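Local coordinates for galactose mutarotase-like protein (PDB 3OS7) that probably binds carbohydrate and may act as an aldose 1-epimerase, interconverting the alpha and beta anomers of a sugar, at residues Arg82-Thr87 with Arg216-Gly221; Pro179-Tyr184 with Gln303-Asn308; Pro75-Pro80 with Tyr107-Ile112; Glu246-Leu251 with Tyr283-Ile288; Ile205-Phe210 with Phe224-Glu229. One frame throughout, in Å; residues are numbered along the deposited sequence.

Contact 1 of 5, residues Arg82-Thr87 with Arg216-Gly221; sequences RIDDGT and RNLPTG
One face of the R82 guanidinium is met by N217, whose CB sits 3.5 Å above the plane, nearer its border than its middle; the amide plane is turned 74° from the guanidinium. R82 NH2 and N217 ND2 are both donors and merely touch, and NH2 finds its charge partner in E101. The R216 guanidinium carries L218 CD1 over the centre of one face, 3.7 Å above it, with D84 OD1 at its edge. R216 NH2 reaches D84 OD1 at 3.0 Å, from 40° out of the carboxylate plane. Weak bonds add R216 NH1 to D84 OD1 at 3.1 Å and R216 NH2 to D85 OD1 at 2.9 Å. A bend at chi3 (61°) places R216 NE, which donates to N104 O. D84 and D85 lie in overlapping type II (I83-G86) and type I' (D84-T87) turns. This salt-bridge network lies two residues beyond R82, whose side chain is about 4 Å from a bound tartaric acid, probably from the crystallisation liquor, consistent with the sugar-pocket arginine of aldose epimerases.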
# COMPACT_ATOMS: atom_id res chain seq x y z
N ARG A 82 -2.90 6.81 11.29
CA ARG A 82 -3.29 7.04 12.68
C ARG A 82 -4.78 7.27 12.99
O ARG A 82 -5.51 7.89 12.22
CB ARG A 82 -2.48 8.21 13.24
CG ARG A 82 -1.00 7.93 13.27
CD ARG A 82 -0.24 9.23 13.29
NE ARG A 82 1.17 8.96 13.45
CZ ARG A 82 2.02 8.78 12.45
NH1 ARG A 82 1.64 8.88 11.19
NH2 ARG A 82 3.28 8.51 12.74
N ILE A 83 -5.22 6.72 14.12
CA ILE A 83 -6.47 7.09 14.76
C ILE A 83 -6.12 7.74 16.09
O ILE A 83 -5.51 7.08 16.97
CB ILE A 83 -7.42 5.89 15.02
CG1 ILE A 83 -7.66 5.05 13.76
CG2 ILE A 83 -8.75 6.36 15.69
CD1 ILE A 83 -8.21 5.78 12.58
N ASP A 84 -6.51 9.01 16.24
CA ASP A 84 -6.26 9.80 17.45
C ASP A 84 -6.70 9.11 18.74
O ASP A 84 -7.88 8.74 18.91
CB ASP A 84 -6.97 11.17 17.26
CG ASP A 84 -6.74 12.15 18.40
OD1 ASP A 84 -6.09 11.80 19.40
OD2 ASP A 84 -7.24 13.31 18.26
N ASP A 85 -5.74 8.88 19.66
CA ASP A 85 -6.03 8.22 20.96
C ASP A 85 -6.60 6.81 20.82
O ASP A 85 -7.14 6.25 21.77
CB ASP A 85 -6.97 9.08 21.84
CG ASP A 85 -6.34 10.36 22.33
OD1 ASP A 85 -5.10 10.49 22.30
OD2 ASP A 85 -7.11 11.28 22.72
N GLY A 86 -6.47 6.22 19.63
CA GLY A 86 -7.01 4.91 19.34
C GLY A 86 -8.52 4.80 19.45
O GLY A 86 -9.04 3.70 19.71
N THR A 87 -9.24 5.91 19.27
CA THR A 87 -10.69 5.87 19.50
C THR A 87 -11.44 6.76 18.54
O THR A 87 -10.95 7.80 18.09
CB THR A 87 -11.05 6.23 20.99
OG1 THR A 87 -12.45 5.99 21.26
CG2 THR A 87 -10.71 7.66 21.31
N ARG A 216 1.42 15.53 16.64
CA ARG A 216 1.12 14.09 16.80
C ARG A 216 0.88 13.38 15.47
O ARG A 216 0.45 12.24 15.41
CB ARG A 216 -0.08 13.93 17.73
CG ARG A 216 0.22 14.33 19.16
CD ARG A 216 -1.00 14.32 20.03
NE ARG A 216 -1.57 12.98 20.07
CZ ARG A 216 -2.86 12.70 20.22
NH1 ARG A 216 -3.78 13.66 20.32
NH2 ARG A 216 -3.24 11.43 20.25
N ASN A 217 1.20 14.07 14.37
CA ASN A 217 0.99 13.58 13.02
C ASN A 217 -0.46 13.36 12.61
O ASN A 217 -0.71 12.65 11.65
CB ASN A 217 1.88 12.35 12.72
CG ASN A 217 3.36 12.72 12.62
OD1 ASN A 217 3.70 13.85 12.29
ND2 ASN A 217 4.22 11.78 12.90
N LEU A 218 -1.38 14.03 13.29
CA LEU A 218 -2.81 14.05 12.96
C LEU A 218 -3.09 15.28 12.09
O LEU A 218 -2.50 16.34 12.31
CB LEU A 218 -3.65 14.10 14.23
CG LEU A 218 -3.39 12.95 15.20
CD1 LEU A 218 -3.97 13.25 16.61
CD2 LEU A 218 -3.94 11.69 14.63
N PRO A 219 -3.98 15.15 11.10
CA PRO A 219 -4.28 16.34 10.30
C PRO A 219 -4.92 17.43 11.09
O PRO A 219 -5.76 17.16 11.98
CB PRO A 219 -5.29 15.84 9.25
CG PRO A 219 -5.23 14.36 9.33
CD PRO A 219 -4.74 13.97 10.67
N THR A 220 -4.55 18.67 10.77
CA THR A 220 -5.24 19.81 11.36
C THR A 220 -6.59 20.05 10.72
O THR A 220 -7.43 20.74 11.29
CB THR A 220 -4.42 21.10 11.25
OG1 THR A 220 -4.36 21.51 9.88
CG2 THR A 220 -3.03 20.89 11.77
N GLY A 221 -6.77 19.51 9.52
CA GLY A 221 -7.97 19.79 8.73
C GLY A 221 -7.79 20.88 7.69
O GLY A 221 -8.66 21.07 6.86

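Contact 2 of 5, residues Pro179-Tyr184 with Gln303-Asn308; sequences PLSVGY and QTSIIN
S181 OG and S305 OG form a hydrogen bond of 2.6 Å in which either hydroxyl could donate. With OG anti to the backbone N (chi1 178°), S181 reaches S305 OG, which is also hydrogen-bonded to S309 OG. Next to them T304 acts twice on V182. Its backbone N donates to V182 O at 2.9 Å, almost in line with the carbonyl, and its OG1 accepts from V182 N at 3.0 Å with a nearly straight N-H...O angle of 169°. Both backbone polar atoms of V182 are thereby satisfied by one residue. A chi1 of 58° sets T304 OG1 between its own N and carbonyl carbon, where it can also donate to a water at 2.6 Å; that water in turn donates to L180 O, adding a water-mediated link between the segments. Beyond V182 the backbones of G183 and Q303 form a single bridge, and the lack of a side chain on G183 lets the two CA atoms come within 4.1 Å. Within its own segment Q303 NE2 donates to S305 O at 2.9 Å, in the plane of its amide. The contact lies where strand 178-189 meets the end of strand 297-303: G183 pairs with L77 of strand 76-77, Q303 pairs with strand 285-289, and W330 of strand 329-340 packs on L180, V182 and T304.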
# COMPACT_ATOMS: atom_id res chain seq x y z
N PRO A 179 -17.08 0.40 10.04
CA PRO A 179 -16.16 1.47 9.59
C PRO A 179 -15.14 0.94 8.60
O PRO A 179 -14.65 -0.18 8.76
CB PRO A 179 -15.43 1.85 10.89
CG PRO A 179 -16.36 1.41 11.99
CD PRO A 179 -17.04 0.20 11.49
N LEU A 180 -14.76 1.76 7.62
CA LEU A 180 -13.86 1.30 6.58
C LEU A 180 -12.89 2.40 6.17
O LEU A 180 -13.30 3.49 5.76
CB LEU A 180 -14.66 0.90 5.34
CG LEU A 180 -13.85 0.42 4.13
CD1 LEU A 180 -13.30 -0.97 4.36
CD2 LEU A 180 -14.75 0.46 2.93
N SER A 181 -11.62 2.07 6.25
CA SER A 181 -10.55 2.88 5.67
C SER A 181 -9.41 1.90 5.39
O SER A 181 -9.07 1.09 6.25
CB SER A 181 -10.15 3.96 6.63
OG SER A 181 -9.09 4.75 6.14
N VAL A 182 -8.90 1.93 4.18
CA VAL A 182 -7.93 0.96 3.70
C VAL A 182 -6.79 1.71 3.03
O VAL A 182 -6.99 2.75 2.41
CB VAL A 182 -8.56 0.03 2.63
CG1 VAL A 182 -7.52 -1.01 2.09
CG2 VAL A 182 -9.78 -0.68 3.18
N GLY A 183 -5.59 1.13 3.07
CA GLY A 183 -4.48 1.67 2.31
C GLY A 183 -3.35 0.67 2.26
O GLY A 183 -3.50 -0.49 2.65
N TYR A 184 -2.22 1.14 1.72
CA TYR A 184 -1.02 0.34 1.65
C TYR A 184 0.18 1.15 2.05
O TYR A 184 0.27 2.33 1.77
CB TYR A 184 -0.77 -0.16 0.25
CG TYR A 184 -1.57 -1.37 -0.13
CD1 TYR A 184 -2.84 -1.25 -0.64
CD2 TYR A 184 -1.02 -2.64 -0.01
CE1 TYR A 184 -3.56 -2.35 -0.98
CE2 TYR A 184 -1.72 -3.74 -0.33
CZ TYR A 184 -2.99 -3.61 -0.85
OH TYR A 184 -3.70 -4.75 -1.20
N GLN A 303 -4.30 5.69 0.19
CA GLN A 303 -5.32 5.52 1.23
C GLN A 303 -6.68 5.90 0.70
O GLN A 303 -6.79 6.82 -0.10
CB GLN A 303 -5.03 6.41 2.48
CG GLN A 303 -3.63 6.36 3.00
CD GLN A 303 -3.39 7.11 4.31
OE1 GLN A 303 -2.38 6.88 4.96
NE2 GLN A 303 -4.30 7.98 4.70
N THR A 304 -7.73 5.21 1.16
CA THR A 304 -9.10 5.58 0.81
C THR A 304 -9.58 6.87 1.46
O THR A 304 -10.54 7.49 1.00
CB THR A 304 -10.09 4.46 1.18
OG1 THR A 304 -10.00 4.18 2.60
CG2 THR A 304 -9.77 3.22 0.37
N SER A 305 -8.93 7.26 2.54
CA SER A 305 -9.37 8.39 3.31
C SER A 305 -8.18 9.09 3.93
O SER A 305 -7.07 8.56 3.96
CB SER A 305 -10.36 7.96 4.39
OG SER A 305 -9.78 7.21 5.45
N ILE A 306 -8.45 10.27 4.45
CA ILE A 306 -7.47 11.05 5.14
C ILE A 306 -7.02 10.32 6.42
O ILE A 306 -7.74 9.48 6.98
CB ILE A 306 -8.01 12.48 5.43
CG1 ILE A 306 -6.88 13.44 5.75
CG2 ILE A 306 -9.09 12.48 6.55
CD1 ILE A 306 -7.35 14.88 5.78
N ILE A 307 -5.82 10.64 6.88
CA ILE A 307 -5.36 10.19 8.18
C ILE A 307 -6.40 10.59 9.23
O ILE A 307 -6.92 11.71 9.18
CB ILE A 307 -4.02 10.83 8.55
CG1 ILE A 307 -2.92 10.39 7.58
CG2 ILE A 307 -3.63 10.45 10.02
CD1 ILE A 307 -1.53 11.01 7.91
N ASN A 308 -6.71 9.68 10.15
CA ASN A 308 -7.65 9.94 11.27
C ASN A 308 -9.08 10.25 10.77
O ASN A 308 -9.79 10.96 11.42
CB ASN A 308 -7.11 11.08 12.14
CG ASN A 308 -7.80 11.22 13.51
OD1 ASN A 308 -8.17 10.23 14.14
ND2 ASN A 308 -7.89 12.45 14.00
O HOH W 1 -12.25 5.06 3.65

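Contact 3 of 5, residues Pro75-Pro80 with Tyr107-Ile112; sequences PVLFPP and YIHGFI
L77 and H109 lie side by side with their side chains pointing the same way, L77 CD1 coming to 3.7 Å from H109 ND1. With CG anti to the carbonyl carbon (chi1 -66°), the H109 ring lies alongside L77, and I108 CG1 lies over the centre of one ring face. H109 has a positive phi, and its carbonyl accepts from F78 N at 3.2 Å, the donor standing 47° out of the carbonyl plane; the same oxygen takes a second proton from a water that also donates to V76 O. In this aldose 1-epimerase family protein, H109 NE2 is hydrogen-bonded to a bound tartaric acid, probably from the crystallisation liquor, and the imidazole meets the H185 ring, consistent with a sugar-binding pocket here. G110 CA comes within 3.2 Å of F78 O as a CA-H...O contact, and a second water joins F78 O to F111 N. At the V76 and F78 end, I112 has CG1 between the backbone N and the carbonyl carbon (chi1 64°), and the extended remainder carries CD1 to F78 CB at 3.7 Å and V76 CG1 at 3.9 Å. F153 touches V76, F78 and I112. The peptide before P79 is cis, and the P79 and Y107 side chains cross at about a right angle, P79 CD in the plane of the tyrosine ring, 4.0 Å from Y107 CE2.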
# COMPACT_ATOMS: atom_id res chain seq x y z
N PRO A 75 2.42 -3.83 2.03
CA PRO A 75 1.72 -4.06 3.30
C PRO A 75 0.33 -3.45 3.29
O PRO A 75 0.18 -2.23 3.25
CB PRO A 75 2.60 -3.33 4.33
CG PRO A 75 3.81 -2.85 3.54
CD PRO A 75 3.37 -2.71 2.15
N VAL A 76 -0.70 -4.29 3.42
CA VAL A 76 -2.06 -3.78 3.45
C VAL A 76 -2.45 -3.23 4.84
O VAL A 76 -2.23 -3.87 5.86
CB VAL A 76 -3.06 -4.83 2.92
CG1 VAL A 76 -3.15 -6.00 3.84
CG2 VAL A 76 -4.43 -4.19 2.66
N LEU A 77 -3.07 -2.06 4.84
CA LEU A 77 -3.35 -1.33 6.08
C LEU A 77 -4.85 -1.21 6.30
O LEU A 77 -5.59 -0.88 5.36
CB LEU A 77 -2.77 0.07 6.02
CG LEU A 77 -1.32 0.19 5.60
CD1 LEU A 77 -0.90 1.65 5.47
CD2 LEU A 77 -0.40 -0.56 6.63
N PHE A 78 -5.28 -1.40 7.54
CA PHE A 78 -6.68 -1.32 7.95
C PHE A 78 -6.72 -0.99 9.43
O PHE A 78 -6.62 -1.90 10.26
CB PHE A 78 -7.37 -2.67 7.68
CG PHE A 78 -8.86 -2.72 8.03
CD1 PHE A 78 -9.75 -1.77 7.53
CD2 PHE A 78 -9.38 -3.76 8.79
CE1 PHE A 78 -11.08 -1.82 7.81
CE2 PHE A 78 -10.73 -3.83 9.07
CZ PHE A 78 -11.60 -2.86 8.60
N PRO A 79 -6.79 0.30 9.79
CA PRO A 79 -6.84 1.47 8.93
C PRO A 79 -5.42 1.88 8.53
O PRO A 79 -4.49 1.61 9.28
CB PRO A 79 -7.42 2.53 9.84
CG PRO A 79 -6.86 2.18 11.20
CD PRO A 79 -6.79 0.68 11.22
N PRO A 80 -5.25 2.57 7.40
CA PRO A 80 -3.95 3.18 7.11
C PRO A 80 -3.68 4.34 8.06
O PRO A 80 -4.52 5.19 8.27
CB PRO A 80 -4.10 3.67 5.67
CG PRO A 80 -5.52 3.99 5.54
CD PRO A 80 -6.28 3.02 6.43
N TYR A 107 -3.58 4.77 17.64
CA TYR A 107 -3.58 3.47 16.99
C TYR A 107 -3.20 3.69 15.55
O TYR A 107 -3.72 4.61 14.89
CB TYR A 107 -4.94 2.77 17.10
CG TYR A 107 -4.87 1.36 16.55
CD1 TYR A 107 -4.29 0.34 17.28
CD2 TYR A 107 -5.32 1.06 15.27
CE1 TYR A 107 -4.17 -0.92 16.78
CE2 TYR A 107 -5.20 -0.22 14.75
CZ TYR A 107 -4.61 -1.20 15.52
OH TYR A 107 -4.48 -2.48 15.03
N ILE A 108 -2.32 2.83 15.00
CA ILE A 108 -1.80 3.08 13.64
C ILE A 108 -1.74 1.78 12.85
O ILE A 108 -1.40 0.73 13.40
CB ILE A 108 -0.40 3.75 13.69
CG1 ILE A 108 -0.03 4.39 12.36
CG2 ILE A 108 0.66 2.76 14.14
CD1 ILE A 108 1.34 5.18 12.36
N HIS A 109 -2.13 1.85 11.57
CA HIS A 109 -1.88 0.84 10.52
C HIS A 109 -2.66 -0.49 10.56
O HIS A 109 -2.82 -1.14 9.52
CB HIS A 109 -0.39 0.55 10.39
CG HIS A 109 0.41 1.70 9.88
ND1 HIS A 109 -0.08 2.62 8.96
CD2 HIS A 109 1.70 2.07 10.13
CE1 HIS A 109 0.86 3.52 8.71
NE2 HIS A 109 1.94 3.20 9.40
N GLY A 110 -3.15 -0.88 11.72
CA GLY A 110 -3.87 -2.15 11.84
C GLY A 110 -2.99 -3.39 12.03
O GLY A 110 -1.77 -3.31 12.10
N PHE A 111 -3.62 -4.55 12.11
CA PHE A 111 -2.92 -5.81 12.40
C PHE A 111 -2.91 -6.77 11.22
O PHE A 111 -2.19 -7.77 11.26
CB PHE A 111 -3.55 -6.52 13.62
CG PHE A 111 -5.01 -6.77 13.46
CD1 PHE A 111 -5.47 -7.89 12.80
CD2 PHE A 111 -5.93 -5.86 13.94
CE1 PHE A 111 -6.83 -8.09 12.60
CE2 PHE A 111 -7.28 -6.04 13.74
CZ PHE A 111 -7.75 -7.17 13.07
N ILE A 112 -3.70 -6.52 10.18
CA ILE A 112 -3.81 -7.51 9.13
C ILE A 112 -2.49 -7.65 8.37
O ILE A 112 -2.18 -8.71 7.86
CB ILE A 112 -5.03 -7.31 8.15
CG1 ILE A 112 -4.93 -6.01 7.37
CG2 ILE A 112 -6.38 -7.40 8.93
CD1 ILE A 112 -6.11 -5.85 6.37
O HOH W 2 -2.74 -3.87 8.71
O HOH W 3 -6.27 -4.50 10.88

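Contact 4 of 5, residues Glu246-Leu251 with Tyr283-Ile288; sequences ESLFSL and YKYLVI
Strand 246-251 pairs antiparallel with strand 285-288 in the buried part of the fold, with Y283 and K284 leading into the latter; the axes of these strand segments approach to 4.6 Å, with 150° between their N-to-C directions. S247 and F249 form hydrogen-bonded pairs with I288 and L286; F249 N to L286 O is the straightest bond, 2.8 Å with an angle of 178° at the hydrogen. L248 with V287 and S250 with Y285 are the intervening non-hydrogen-bonded pairs. On the face bearing these four, S250 CB lies 4.2 Å from the centroid of the Y285 ring, an off-centre CH-pi contact, and L248 CD1 touches V287 CG2 at 3.8 Å. S250 OG bonds to K209 N and W211 NE1, and Y285 OH to V318 O. The other face has I288 CG2 at the edge of the F249 ring, 4.0 Å from CE2. Past the last bridge, L251 N still donates to K284 O, from above the carbonyl plane, and L251 CD2 packs on L286 CB at 4.0 Å. On the far side of the second strand, K284 and Y285 both face Q303, a classic beta bulge within the antiparallel beta sandwich that characterises the galactose mutarotase family.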
# COMPACT_ATOMS: atom_id res chain seq x y z
N GLU A 246 8.03 13.47 4.72
CA GLU A 246 6.88 12.80 5.35
C GLU A 246 5.69 13.71 5.13
O GLU A 246 5.56 14.73 5.82
CB GLU A 246 7.11 12.53 6.85
CG GLU A 246 5.99 11.73 7.49
CD GLU A 246 6.19 11.42 8.99
OE1 GLU A 246 7.31 11.63 9.52
OE2 GLU A 246 5.21 10.95 9.62
N SER A 247 4.86 13.39 4.14
CA SER A 247 3.82 14.32 3.71
C SER A 247 2.51 13.63 3.39
O SER A 247 2.49 12.52 2.88
CB SER A 247 4.28 15.04 2.45
OG SER A 247 5.43 15.85 2.68
N LEU A 248 1.41 14.34 3.61
CA LEU A 248 0.08 13.85 3.29
C LEU A 248 -0.55 14.71 2.18
O LEU A 248 -0.66 15.94 2.34
CB LEU A 248 -0.79 13.91 4.54
CG LEU A 248 -2.27 13.62 4.38
CD1 LEU A 248 -2.54 12.18 3.88
CD2 LEU A 248 -2.99 13.91 5.72
N PHE A 249 -0.99 14.06 1.10
CA PHE A 249 -1.69 14.74 0.01
C PHE A 249 -3.03 14.11 -0.27
O PHE A 249 -3.20 12.90 -0.07
CB PHE A 249 -0.86 14.64 -1.27
CG PHE A 249 0.47 15.34 -1.19
CD1 PHE A 249 0.56 16.74 -1.32
CD2 PHE A 249 1.62 14.63 -0.95
CE1 PHE A 249 1.79 17.39 -1.24
CE2 PHE A 249 2.84 15.26 -0.88
CZ PHE A 249 2.93 16.65 -1.01
N SER A 250 -3.98 14.90 -0.76
CA SER A 250 -5.08 14.31 -1.52
C SER A 250 -4.64 14.06 -2.96
O SER A 250 -3.70 14.67 -3.44
CB SER A 250 -6.32 15.19 -1.46
OG SER A 250 -6.03 16.54 -1.72
N LEU A 251 -5.37 13.19 -3.65
CA LEU A 251 -5.06 12.80 -5.01
C LEU A 251 -6.10 13.31 -5.98
O LEU A 251 -7.26 13.49 -5.63
CB LEU A 251 -5.02 11.28 -5.13
CG LEU A 251 -3.87 10.58 -4.37
CD1 LEU A 251 -4.03 9.07 -4.49
CD2 LEU A 251 -2.53 11.05 -4.92
N TYR A 283 -8.82 5.34 -4.22
CA TYR A 283 -7.72 5.87 -3.41
C TYR A 283 -7.69 7.39 -3.54
O TYR A 283 -7.50 7.93 -4.63
CB TYR A 283 -6.40 5.23 -3.81
CG TYR A 283 -6.38 3.77 -3.54
CD1 TYR A 283 -6.28 3.29 -2.23
CD2 TYR A 283 -6.51 2.85 -4.56
CE1 TYR A 283 -6.29 1.90 -1.96
CE2 TYR A 283 -6.55 1.46 -4.29
CZ TYR A 283 -6.41 1.00 -2.99
OH TYR A 283 -6.41 -0.37 -2.73
N LYS A 284 -7.99 8.07 -2.43
CA LYS A 284 -8.22 9.49 -2.44
C LYS A 284 -7.13 10.34 -1.78
O LYS A 284 -7.08 11.56 -1.96
CB LYS A 284 -9.56 9.73 -1.77
CG LYS A 284 -10.70 9.00 -2.56
CD LYS A 284 -12.07 9.26 -2.10
CE LYS A 284 -13.08 8.32 -2.85
NZ LYS A 284 -13.01 8.44 -4.36
N TYR A 285 -6.27 9.69 -0.99
CA TYR A 285 -5.19 10.33 -0.26
C TYR A 285 -3.93 9.49 -0.38
O TYR A 285 -3.99 8.34 -0.81
CB TYR A 285 -5.53 10.52 1.24
CG TYR A 285 -6.53 11.60 1.49
CD1 TYR A 285 -7.91 11.34 1.41
CD2 TYR A 285 -6.12 12.90 1.77
CE1 TYR A 285 -8.83 12.37 1.60
CE2 TYR A 285 -7.04 13.92 2.00
CZ TYR A 285 -8.39 13.66 1.91
OH TYR A 285 -9.30 14.69 2.12
N LEU A 286 -2.80 10.10 -0.06
CA LEU A 286 -1.53 9.40 -0.17
C LEU A 286 -0.54 10.02 0.78
O LEU A 286 -0.49 11.26 0.92
CB LEU A 286 -1.03 9.48 -1.60
CG LEU A 286 0.31 8.82 -1.92
CD1 LEU A 286 0.27 8.29 -3.33
CD2 LEU A 286 1.48 9.78 -1.73
N VAL A 287 0.22 9.15 1.44
CA VAL A 287 1.33 9.55 2.29
C VAL A 287 2.60 9.14 1.57
O VAL A 287 2.69 8.04 1.04
CB VAL A 287 1.26 8.93 3.70
CG1 VAL A 287 2.60 9.10 4.45
CG2 VAL A 287 0.07 9.51 4.46
N ILE A 288 3.56 10.06 1.49
CA ILE A 288 4.88 9.73 1.01
C ILE A 288 5.81 9.89 2.22
O ILE A 288 5.78 10.91 2.91
CB ILE A 288 5.35 10.56 -0.20
CG1 ILE A 288 6.80 10.18 -0.57
CG2 ILE A 288 5.16 12.10 0.01
CD1 ILE A 288 7.28 10.70 -1.87

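Contact 5 of 5, residues Ile205-Phe210 with Phe224-Glu229; sequences ISIDKF and FAPTGE
F210 and F224 form an antiparallel hydrogen-bonded pair: F210 N donates to F224 O and F224 N to F210 O, each at 2.8 Å and in the plane of the accepting carbonyl. These two bonds hold the backbones close, and K209 CB rests 3.4 Å from F224 O. The packing continues at P226, whose CD lies 3.4 Å from D208 O and whose CG meets I207 CD1 at 3.7 Å, the two side chains running past one another with opposed directions. I207 sets CG1 between its backbone N and carbonyl carbon (chi1 60°), and an extended chi2 carries CD1 out to the proline. The pairing puts strand 222-224 and the loop after it against strand 201-213, which on its other side bonds to strand 246-256 through D208 and K209. I207, at the buried end, packs also on F249 and L234. The phenylalanine side is looser. F224 CD2 comes obliquely to the F210 ring, 4.3 Å from F210 CD2. F224 is exposed, and the edge of its ring faces F210 O, 3.9 Å from CD2. K209 leads away from the contact, bending at chi3, and its NZ bonds to S223 OG. A225 is exposed, its CB directed away from the partner.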
# COMPACT_ATOMS: atom_id res chain seq x y z
N ILE A 205 3.77 12.41 -8.43
CA ILE A 205 2.54 11.96 -7.78
C ILE A 205 1.42 12.90 -8.21
O ILE A 205 1.61 14.11 -8.20
CB ILE A 205 2.62 12.02 -6.23
CG1 ILE A 205 3.83 11.27 -5.69
CG2 ILE A 205 1.31 11.44 -5.61
CD1 ILE A 205 4.06 11.51 -4.16
N SER A 206 0.24 12.35 -8.50
CA SER A 206 -0.89 13.17 -8.99
C SER A 206 -1.62 13.83 -7.82
O SER A 206 -2.76 13.51 -7.52
CB SER A 206 -1.83 12.30 -9.85
OG SER A 206 -2.36 11.20 -9.12
N ILE A 207 -0.93 14.76 -7.16
CA ILE A 207 -1.43 15.39 -5.97
C ILE A 207 -2.42 16.50 -6.30
O ILE A 207 -2.31 17.14 -7.34
CB ILE A 207 -0.30 15.95 -5.08
CG1 ILE A 207 0.54 17.01 -5.82
CG2 ILE A 207 0.58 14.80 -4.57
CD1 ILE A 207 1.55 17.80 -4.93
N ASP A 208 -3.37 16.68 -5.40
CA ASP A 208 -4.35 17.76 -5.44
C ASP A 208 -3.93 18.81 -4.41
O ASP A 208 -3.32 19.80 -4.78
CB ASP A 208 -5.74 17.17 -5.14
CG ASP A 208 -6.86 18.18 -5.32
OD1 ASP A 208 -6.60 19.34 -5.73
OD2 ASP A 208 -8.02 17.78 -5.08
N LYS A 209 -4.18 18.55 -3.12
CA LYS A 209 -3.80 19.48 -2.07
C LYS A 209 -2.88 18.80 -1.05
O LYS A 209 -2.91 17.57 -0.88
CB LYS A 209 -5.05 20.04 -1.35
CG LYS A 209 -5.97 20.83 -2.27
CD LYS A 209 -7.00 21.61 -1.52
CE LYS A 209 -8.17 20.74 -1.15
NZ LYS A 209 -9.12 21.44 -0.24
N PHE A 210 -2.06 19.61 -0.41
CA PHE A 210 -1.29 19.23 0.75
C PHE A 210 -2.13 19.42 2.03
O PHE A 210 -2.83 20.43 2.16
CB PHE A 210 -0.05 20.11 0.80
CG PHE A 210 0.78 19.94 2.02
CD1 PHE A 210 1.51 18.79 2.20
CD2 PHE A 210 0.83 20.93 3.00
CE1 PHE A 210 2.29 18.61 3.30
CE2 PHE A 210 1.62 20.76 4.14
CZ PHE A 210 2.36 19.57 4.28
N PHE A 224 -3.92 22.90 1.51
CA PHE A 224 -3.23 23.95 0.76
C PHE A 224 -2.87 23.52 -0.63
O PHE A 224 -2.58 22.33 -0.86
CB PHE A 224 -1.95 24.36 1.47
CG PHE A 224 -2.14 24.76 2.90
CD1 PHE A 224 -2.28 26.10 3.23
CD2 PHE A 224 -2.21 23.82 3.89
CE1 PHE A 224 -2.47 26.49 4.54
CE2 PHE A 224 -2.40 24.21 5.22
CZ PHE A 224 -2.52 25.55 5.53
N ALA A 225 -2.84 24.48 -1.56
CA ALA A 225 -2.28 24.25 -2.87
C ALA A 225 -0.79 23.86 -2.67
O ALA A 225 -0.14 24.39 -1.79
CB ALA A 225 -2.41 25.52 -3.76
N PRO A 226 -0.26 22.96 -3.52
CA PRO A 226 1.17 22.61 -3.43
C PRO A 226 2.03 23.85 -3.48
O PRO A 226 1.73 24.77 -4.24
CB PRO A 226 1.40 21.74 -4.66
CG PRO A 226 0.01 21.13 -4.94
CD PRO A 226 -0.95 22.23 -4.61
N THR A 227 3.06 23.88 -2.64
CA THR A 227 3.99 24.99 -2.62
C THR A 227 5.40 24.45 -2.63
O THR A 227 5.64 23.31 -2.27
CB THR A 227 3.81 25.87 -1.40
OG1 THR A 227 3.88 25.06 -0.22
CG2 THR A 227 2.47 26.60 -1.44
N GLY A 228 6.32 25.29 -3.09
CA GLY A 228 7.74 24.93 -3.11
C GLY A 228 8.01 23.64 -3.85
O GLY A 228 7.50 23.41 -4.97
N GLU A 229 8.79 22.79 -3.21
CA GLU A 229 9.17 21.54 -3.79
C GLU A 229 7.97 20.62 -4.14
O GLU A 229 8.07 19.77 -5.01
CB GLU A 229 10.08 20.83 -2.82
CG GLU A 229 10.61 19.55 -3.32
CD GLU A 229 11.48 18.86 -2.29
OE1 GLU A 229 10.95 18.48 -1.21
OE2 GLU A 229 12.69 18.71 -2.57

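In the fold
From the N terminus, 75-80 opens contact 3 and 82-87 opens contact 1 before 107-112 closes contact 3, so the two cross; I83 N bonds to Y107 O between them. Segment 179-184 then opens contact 2, and 205-210 opens contact 5. Contact 1 closes at 216-221, crossing contacts 2 and 5, and contact 5 closes at 224-229. Contact 4 opens and closes next, in series with contact 5, both nested inside contact 2, which closes last at 303-308. Together contacts 3, 2, 4 and 5 join strands 76-77, 178-189, 297-303, 285-289, 246-256 and 201-213 in turn; D84 N to N308 OD1 ties strand 82-90 to the loop after strand 297-303.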